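Local atomic coordinates of AtGH3.15 acyl acid amido synthetase (Arabidopsis thaliana, PDB entry 6E1Q), a protein that conjugates amino acids, glutamine above all, to the auxin precursor indole-3-butyric acid in an ATP-dependent reaction and also modifies the herbicide 2,4-DB. Residues Asp84-Thr96 and Val104-Glu116. Sequence-based numbering, arbitrary orientation. Where two conformers were deposited one is given.
Sequences DLICDRPISVLLT and VPKLIPLTTEDLE
At an edge of the Arg89 guanidinium, near its plane, Thr111 OG1 lies 3.0 Å from NH1; in the conformer modelled here Cys87 SG sits over one face, displaced toward the rim. The Glu113 carboxylate stands 85° to this plane and packs obliquely against Arg89 CD and CG, with its CD 3.7 Å from Arg89 CD, too far from the charged nitrogens for a salt bridge. These groups close the open end of an antiparallel β-hairpin, strands 91-97 and 105-111; Ser97, the last residue of the first strand, and Ser98, which follows it, bind ATP. Asp88 OD1 takes NE and the carbonyl of Phe398 takes NH2; an alanine at Arg89 would probably leave that carbonyl and Asp88 without their mate and uncover the start of helix 112-132. Thr111 caps this helix, its OG1 accepting from Asp114 N. With chi1 at 64°, its hydroxyl sits between backbone N and carbonyl carbon, while CG2 lies 3.4 Å from Pro90 O. Farther along, Leu95 and Ile108 exchange two backbone hydrogen bonds. On their face of the sheet, Leu110, its CG anti to the backbone N (chi1 -179°), lies alongside Val93 and sends CD2 to within 4.0 Å of Leu95 CD1. The other face bears Leu94 and the Pro109 ring, whose CB lies beside Ile91 CD1 and whose CG meets Ile86 CD1 crosswise. A classic β-bulge sets Ser92 and Val93 against Leu110: Leu110 O accepts from Ser92 N (2.9 Å) in the carbonyl plane and from Ser92 OG (3.0 Å), 42° above it.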
ATOM      1  N   ASP A  84      -9.216  27.072 -10.699  1.00 35.45           N
ATOM      2  CA  ASP A  84      -8.095  27.757 -11.340  1.00 38.89           C
ATOM      3  C   ASP A  84      -7.158  28.442 -10.357  1.00 39.36           C
ATOM      4  O   ASP A  84      -6.258  29.169 -10.795  1.00 39.58           O
ATOM      5  CB  ASP A  84      -8.587  28.769 -12.394  1.00 45.34           C
ATOM      6  CG  ASP A  84      -9.323  29.968 -11.796  1.00 57.26           C
ATOM      7  OD1 ASP A  84      -9.084  30.340 -10.631  1.00 60.96           O
ATOM      8  OD2 ASP A  84     -10.143  30.567 -12.522  1.00 64.94           O
ATOM      9  N   LEU A  85      -7.359  28.277  -9.048  1.00 35.70           N
ATOM     10  CA  LEU A  85      -6.253  28.534  -8.132  1.00 33.42           C
ATOM     11  C   LEU A  85      -5.039  27.697  -8.530  1.00 37.20           C
ATOM     12  O   LEU A  85      -3.897  28.159  -8.432  1.00 37.00           O
ATOM     13  CB  LEU A  85      -6.653  28.204  -6.688  1.00 34.25           C
ATOM     14  CG  LEU A  85      -7.801  28.934  -5.993  1.00 40.56           C
ATOM     15  CD1 LEU A  85      -7.651  28.892  -4.462  1.00 29.90           C
ATOM     16  CD2 LEU A  85      -7.929  30.352  -6.473  1.00 44.69           C
ATOM     17  N   ILE A  86      -5.270  26.454  -8.964  1.00 32.53           N
ATOM     18  CA  ILE A  86      -4.180  25.526  -9.259  1.00 35.56           C
ATOM     19  C   ILE A  86      -4.335  24.806 -10.592  1.00 36.70           C
ATOM     20  O   ILE A  86      -3.330  24.320 -11.144  1.00 38.47           O
ATOM     21  CB  ILE A  86      -4.026  24.482  -8.123  1.00 28.52           C
ATOM     22  CG1 ILE A  86      -5.280  23.604  -8.055  1.00 34.85           C
ATOM     23  CG2 ILE A  86      -3.738  25.146  -6.795  1.00 36.94           C
ATOM     24  CD1 ILE A  86      -5.198  22.451  -7.083  1.00 31.53           C
ATOM     25  N   CYS A  87      -5.530  24.699 -11.162  0.81 38.99           N
ATOM     26  CA  CYS A  87      -5.753  23.816 -12.297  0.81 42.41           C
ATOM     27  C   CYS A  87      -6.726  24.460 -13.272  0.81 42.46           C
ATOM     28  O   CYS A  87      -7.737  25.039 -12.863  0.81 41.12           O
ATOM     29  CB  CYS A  87      -6.293  22.448 -11.826  0.81 40.26           C
ATOM     30  SG  CYS A  87      -6.281  21.186 -13.109  0.81 56.68           S
ATOM     31  N   ASP A  88      -6.418  24.353 -14.566  1.00 42.04           N
ATOM     32  CA  ASP A  88      -7.280  24.902 -15.605  1.00 46.81           C
ATOM     33  C   ASP A  88      -8.509  24.045 -15.870  1.00 44.02           C
ATOM     34  O   ASP A  88      -9.373  24.449 -16.656  1.00 52.83           O
ATOM     35  CB  ASP A  88      -6.502  25.084 -16.913  1.00 70.78           C
ATOM     36  CG  ASP A  88      -6.388  23.791 -17.721  1.00 92.19           C
ATOM     37  OD1 ASP A  88      -6.182  22.718 -17.116  1.00 97.98           O
ATOM     38  OD2 ASP A  88      -6.514  23.843 -18.966  1.00102.84           O
ATOM     39  N   ARG A  89      -8.600  22.869 -15.268  1.00 34.41           N
ATOM     40  CA  ARG A  89      -9.784  22.041 -15.390  1.00 46.58           C
ATOM     41  C   ARG A  89     -10.460  21.891 -14.033  1.00 38.15           C
ATOM     42  O   ARG A  89      -9.815  22.036 -12.989  1.00 37.37           O
ATOM     43  CB  ARG A  89      -9.423  20.670 -15.981  1.00 54.71           C
ATOM     44  CG  ARG A  89      -9.196  20.746 -17.502  1.00 72.63           C
ATOM     45  CD  ARG A  89      -8.212  19.710 -18.024  1.00 89.06           C
ATOM     46  NE  ARG A  89      -6.851  19.972 -17.566  1.00104.29           N
ATOM     47  CZ  ARG A  89      -6.196  19.199 -16.704  1.00102.91           C
ATOM     48  NH1 ARG A  89      -6.779  18.107 -16.226  1.00101.06           N
ATOM     49  NH2 ARG A  89      -4.960  19.512 -16.326  1.00 95.32           N
ATOM     50  N   PRO A  90     -11.767  21.623 -14.011  1.00 33.51           N
ATOM     51  CA  PRO A  90     -12.466  21.494 -12.728  1.00 37.56           C
ATOM     52  C   PRO A  90     -11.922  20.340 -11.898  1.00 39.72           C
ATOM     53  O   PRO A  90     -11.514  19.304 -12.426  1.00 35.43           O
ATOM     54  CB  PRO A  90     -13.933  21.266 -13.136  1.00 38.13           C
ATOM     55  CG  PRO A  90     -13.918  21.010 -14.605  1.00 45.18           C
ATOM     56  CD  PRO A  90     -12.699  21.663 -15.150  1.00 40.11           C
ATOM     57  N   ILE A  91     -11.889  20.547 -10.583  1.00 32.56           N
ATOM     58  CA  ILE A  91     -11.557  19.477  -9.649  1.00 38.02           C
ATOM     59  C   ILE A  91     -12.810  18.631  -9.451  1.00 37.57           C
ATOM     60  O   ILE A  91     -13.847  19.141  -9.019  1.00 38.48           O
ATOM     61  CB  ILE A  91     -11.050  20.043  -8.312  1.00 39.23           C
ATOM     62  CG1 ILE A  91      -9.858  20.978  -8.532  1.00 38.22           C
ATOM     63  CG2 ILE A  91     -10.745  18.921  -7.307  1.00 32.20           C
ATOM     64  CD1 ILE A  91      -8.709  20.330  -9.194  1.00 40.86           C
ATOM     65  N   SER A  92     -12.729  17.339  -9.767  1.00 38.19           N
ATOM     66  CA  SER A  92     -13.958  16.553  -9.684  1.00 47.69           C
ATOM     67  C   SER A  92     -14.130  15.836  -8.350  1.00 43.71           C
ATOM     68  O   SER A  92     -15.267  15.547  -7.966  1.00 41.45           O
ATOM     69  CB  SER A  92     -14.032  15.537 -10.825  1.00 39.97           C
ATOM     70  OG  SER A  92     -12.897  14.712 -10.806  1.00 49.24           O
ATOM     71  N   VAL A  93     -13.036  15.532  -7.637  1.00 40.25           N
ATOM     72  CA  VAL A  93     -13.100  14.939  -6.301  1.00 39.65           C
ATOM     73  C   VAL A  93     -11.837  15.331  -5.562  1.00 36.28           C
ATOM     74  O   VAL A  93     -10.821  15.658  -6.174  1.00 32.00           O
ATOM     75  CB  VAL A  93     -13.219  13.384  -6.293  1.00 37.26           C
ATOM     76  CG1 VAL A  93     -14.624  12.935  -6.586  1.00 44.43           C
ATOM     77  CG2 VAL A  93     -12.199  12.741  -7.251  1.00 32.03           C
ATOM     78  N   LEU A  94     -11.893  15.288  -4.231  1.00 32.92           N
ATOM     79  CA  LEU A  94     -10.667  15.235  -3.452  1.00 29.29           C
ATOM     80  C   LEU A  94     -10.419  13.818  -2.968  1.00 30.96           C
ATOM     81  O   LEU A  94     -11.330  13.152  -2.479  1.00 31.26           O
ATOM     82  CB  LEU A  94     -10.669  16.186  -2.258  1.00 25.76           C
ATOM     83  CG  LEU A  94     -10.966  17.648  -2.549  1.00 33.00           C
ATOM     84  CD1 LEU A  94     -11.155  18.435  -1.277  1.00 35.95           C
ATOM     85  CD2 LEU A  94      -9.802  18.189  -3.371  1.00 30.95           C
ATOM     86  N   LEU A  95      -9.180  13.383  -3.089  1.00 27.62           N
ATOM     87  CA  LEU A  95      -8.788  12.040  -2.701  1.00 33.94           C
ATOM     88  C   LEU A  95      -8.214  12.051  -1.287  1.00 35.25           C
ATOM     89  O   LEU A  95      -7.323  12.851  -0.984  1.00 33.06           O
ATOM     90  CB  LEU A  95      -7.759  11.491  -3.684  1.00 26.45           C
ATOM     91  CG  LEU A  95      -8.213  11.267  -5.130  1.00 28.56           C
ATOM     92  CD1 LEU A  95      -7.071  10.679  -5.956  1.00 34.57           C
ATOM     93  CD2 LEU A  95      -9.444  10.375  -5.246  1.00 34.44           C
ATOM     94  N   THR A  96      -8.753  11.199  -0.412  1.00 34.96           N
ATOM     95  CA  THR A  96      -8.202  11.031   0.923  0.57 36.62           C
ATOM     96  C   THR A  96      -7.081  10.004   0.858  1.00 32.86           C
ATOM     97  O   THR A  96      -7.332   8.829   0.585  1.00 34.35           O
ATOM     98  CB  THR A  96      -9.270  10.585   1.910  0.57 32.35           C
ATOM     99  OG1 THR A  96     -10.346  11.514   1.867  0.57 46.54           O
ATOM    100  CG2 THR A  96      -8.705  10.585   3.286  0.57 28.05           C
ATOM    101  N   VAL A 104      -3.666  14.361   9.882  1.00 67.80           N
ATOM    102  CA  VAL A 104      -4.791  13.883   9.159  1.00 64.34           C
ATOM    103  C   VAL A 104      -4.434  13.538   7.729  1.00 51.48           C
ATOM    104  O   VAL A 104      -3.454  13.947   7.223  1.00 45.01           O
ATOM    105  CB  VAL A 104      -5.906  14.899   9.223  1.00 75.51           C
ATOM    106  CG1 VAL A 104      -6.359  15.023  10.655  1.00 85.84           C
ATOM    107  CG2 VAL A 104      -5.433  16.242   8.719  1.00 76.90           C
ATOM    108  N   PRO A 105      -5.253  12.761   7.095  1.00 47.27           N
ATOM    109  CA  PRO A 105      -4.982  12.390   5.707  1.00 46.06           C
ATOM    110  C   PRO A 105      -4.868  13.620   4.818  1.00 36.85           C
ATOM    111  O   PRO A 105      -5.522  14.638   5.039  1.00 36.93           O
ATOM    112  CB  PRO A 105      -6.185  11.514   5.332  1.00 53.16           C
ATOM    113  CG  PRO A 105      -7.173  11.647   6.483  1.00 56.96           C
ATOM    114  CD  PRO A 105      -6.343  11.958   7.671  1.00 55.49           C
ATOM    115  N   LYS A 106      -3.967  13.546   3.848  1.00 34.58           N
ATOM    116  CA  LYS A 106      -3.891  14.595   2.850  1.00 38.15           C
ATOM    117  C   LYS A 106      -5.111  14.514   1.942  1.00 31.92           C
ATOM    118  O   LYS A 106      -5.618  13.430   1.649  1.00 33.48           O
ATOM    119  CB  LYS A 106      -2.618  14.467   2.005  1.00 40.42           C
ATOM    120  CG  LYS A 106      -1.282  14.468   2.752  1.00 49.41           C
ATOM    121  CD  LYS A 106      -0.139  14.172   1.758  1.00 54.13           C
ATOM    122  CE  LYS A 106       1.239  14.269   2.405  1.00 65.32           C
ATOM    123  NZ  LYS A 106       2.340  14.262   1.382  1.00 67.70           N
ATOM    124  N   LEU A 107      -5.587  15.675   1.515  1.00 32.04           N
ATOM    125  CA  LEU A 107      -6.657  15.788   0.533  1.00 28.20           C
ATOM    126  C   LEU A 107      -6.034  16.246  -0.780  1.00 27.56           C
ATOM    127  O   LEU A 107      -5.431  17.321  -0.844  1.00 33.83           O
ATOM    128  CB  LEU A 107      -7.744  16.762   1.008  1.00 30.33           C
ATOM    129  CG  LEU A 107      -8.468  16.420   2.318  1.00 34.65           C
ATOM    130  CD1 LEU A 107      -9.610  17.392   2.555  1.00 35.53           C
ATOM    131  CD2 LEU A 107      -8.995  14.973   2.313  1.00 33.46           C
ATOM    132  N   ILE A 108      -6.144  15.421  -1.810  1.00 26.28           N
ATOM    133  CA  ILE A 108      -5.434  15.648  -3.062  1.00 31.72           C
ATOM    134  C   ILE A 108      -6.441  15.879  -4.190  1.00 31.16           C
ATOM    135  O   ILE A 108      -7.286  15.017  -4.456  1.00 29.22           O
ATOM    136  CB  ILE A 108      -4.502  14.472  -3.393  1.00 31.81           C
ATOM    137  CG1 ILE A 108      -3.414  14.327  -2.313  1.00 30.54           C
ATOM    138  CG2 ILE A 108      -3.862  14.672  -4.757  1.00 33.43           C
ATOM    139  CD1 ILE A 108      -2.494  15.528  -2.208  1.00 30.92           C
ATOM    140  N   PRO A 109      -6.383  17.013  -4.886  1.00 31.72           N
ATOM    141  CA  PRO A 109      -7.293  17.238  -6.020  1.00 36.85           C
ATOM    142  C   PRO A 109      -7.089  16.214  -7.125  1.00 32.92           C
ATOM    143  O   PRO A 109      -5.967  15.774  -7.381  1.00 33.66           O
ATOM    144  CB  PRO A 109      -6.925  18.647  -6.502  1.00 31.15           C
ATOM    145  CG  PRO A 109      -6.248  19.291  -5.322  1.00 40.37           C
ATOM    146  CD  PRO A 109      -5.530  18.178  -4.605  1.00 36.13           C
ATOM    147  N   LEU A 110      -8.199  15.843  -7.780  1.00 31.92           N
ATOM    148  CA  LEU A 110      -8.189  14.987  -8.960  1.00 33.73           C
ATOM    149  C   LEU A 110      -9.148  15.569  -9.990  1.00 39.38           C
ATOM    150  O   LEU A 110     -10.314  15.826  -9.679  1.00 31.04           O
ATOM    151  CB  LEU A 110      -8.596  13.550  -8.609  1.00 34.39           C
ATOM    152  CG  LEU A 110      -8.614  12.533  -9.755  1.00 42.90           C
ATOM    153  CD1 LEU A 110      -7.214  12.323 -10.312  1.00 38.56           C
ATOM    154  CD2 LEU A 110      -9.221  11.197  -9.310  1.00 40.98           C
ATOM    155  N   THR A 111      -8.658  15.799 -11.205  1.00 39.04           N
ATOM    156  CA  THR A 111      -9.529  16.164 -12.313  1.00 38.68           C
ATOM    157  C   THR A 111     -10.041  14.907 -13.032  1.00 38.77           C
ATOM    158  O   THR A 111      -9.452  13.820 -12.951  1.00 33.75           O
ATOM    159  CB  THR A 111      -8.805  17.077 -13.309  1.00 39.77           C
ATOM    160  OG1 THR A 111      -7.713  16.369 -13.905  1.00 36.47           O
ATOM    161  CG2 THR A 111      -8.257  18.307 -12.610  1.00 34.46           C
ATOM    162  N   THR A 112     -11.163  15.078 -13.736  1.00 35.21           N
ATOM    163  CA  THR A 112     -11.790  13.972 -14.459  1.00 44.05           C
ATOM    164  C   THR A 112     -10.871  13.430 -15.554  1.00 41.03           C
ATOM    165  O   THR A 112     -10.771  12.210 -15.751  1.00 42.99           O
ATOM    166  CB  THR A 112     -13.130  14.441 -15.043  1.00 50.27           C
ATOM    167  OG1 THR A 112     -14.101  14.544 -13.993  1.00 52.20           O
ATOM    168  CG2 THR A 112     -13.648  13.469 -16.103  1.00 47.24           C
ATOM    169  N   GLU A 113     -10.176  14.324 -16.254  1.00 34.75           N
ATOM    170  CA  GLU A 113      -9.236  13.915 -17.290  1.00 48.06           C
ATOM    171  C   GLU A 113      -8.092  13.102 -16.697  1.00 50.25           C
ATOM    172  O   GLU A 113      -7.722  12.045 -17.230  1.00 39.63           O
ATOM    173  CB  GLU A 113      -8.697  15.150 -18.018  1.00 46.85           C
ATOM    174  CG  GLU A 113      -9.737  15.924 -18.849  1.00 73.67           C
ATOM    175  CD  GLU A 113     -10.631  16.873 -18.029  1.00 85.94           C
ATOM    176  OE1 GLU A 113     -10.593  16.845 -16.774  1.00 84.70           O
ATOM    177  OE2 GLU A 113     -11.382  17.654 -18.659  1.00 88.17           O
ATOM    178  N   ASP A 114      -7.500  13.603 -15.607  1.00 46.00           N
ATOM    179  CA  ASP A 114      -6.456  12.856 -14.914  1.00 42.29           C
ATOM    180  C   ASP A 114      -6.963  11.466 -14.544  1.00 39.15           C
ATOM    181  O   ASP A 114      -6.297  10.462 -14.812  1.00 35.45           O
ATOM    182  CB  ASP A 114      -5.986  13.651 -13.686  1.00 41.37           C
ATOM    183  CG  ASP A 114      -4.761  13.040 -12.996  1.00 54.52           C
ATOM    184  OD1 ASP A 114      -4.489  11.837 -13.176  1.00 50.00           O
ATOM    185  OD2 ASP A 114      -4.071  13.766 -12.238  1.00 56.32           O
ATOM    186  N   LEU A 115      -8.179  11.383 -13.992  1.00 32.82           N
ATOM    187  CA  LEU A 115      -8.725  10.086 -13.612  1.00 39.08           C
ATOM    188  C   LEU A 115      -8.905   9.180 -14.828  1.00 46.47           C
ATOM    189  O   LEU A 115      -8.573   7.988 -14.784  1.00 40.89           O
ATOM    190  CB  LEU A 115     -10.056  10.257 -12.887  1.00 34.00           C
ATOM    191  CG  LEU A 115     -10.748   8.927 -12.577  1.00 41.01           C
ATOM    192  CD1 LEU A 115      -9.856   8.038 -11.698  1.00 43.38           C
ATOM    193  CD2 LEU A 115     -12.075   9.156 -11.902  1.00 36.07           C
ATOM    194  N   GLU A 116      -9.464   9.714 -15.914  1.00 44.88           N
ATOM    195  CA  GLU A 116      -9.698   8.861 -17.074  1.00 50.06           C
ATOM    196  C   GLU A 116      -8.379   8.442 -17.714  1.00 49.16           C
ATOM    197  O   GLU A 116      -8.234   7.299 -18.158  1.00 42.86           O
ATOM    198  CB  GLU A 116     -10.615   9.570 -18.069  1.00 58.81           C
ATOM    199  CG  GLU A 116     -12.062   9.067 -17.994  1.00 69.61           C
ATOM    200  CD  GLU A 116     -13.081  10.097 -18.444  1.00 81.86           C
ATOM    201  OE1 GLU A 116     -12.685  11.076 -19.117  1.00 84.26           O
ATOM    202  OE2 GLU A 116     -14.279   9.926 -18.121  1.00 83.04           O
TER
HETATM  203  O   HOH W   1     -12.671  17.445 -14.215  1.00 46.23           O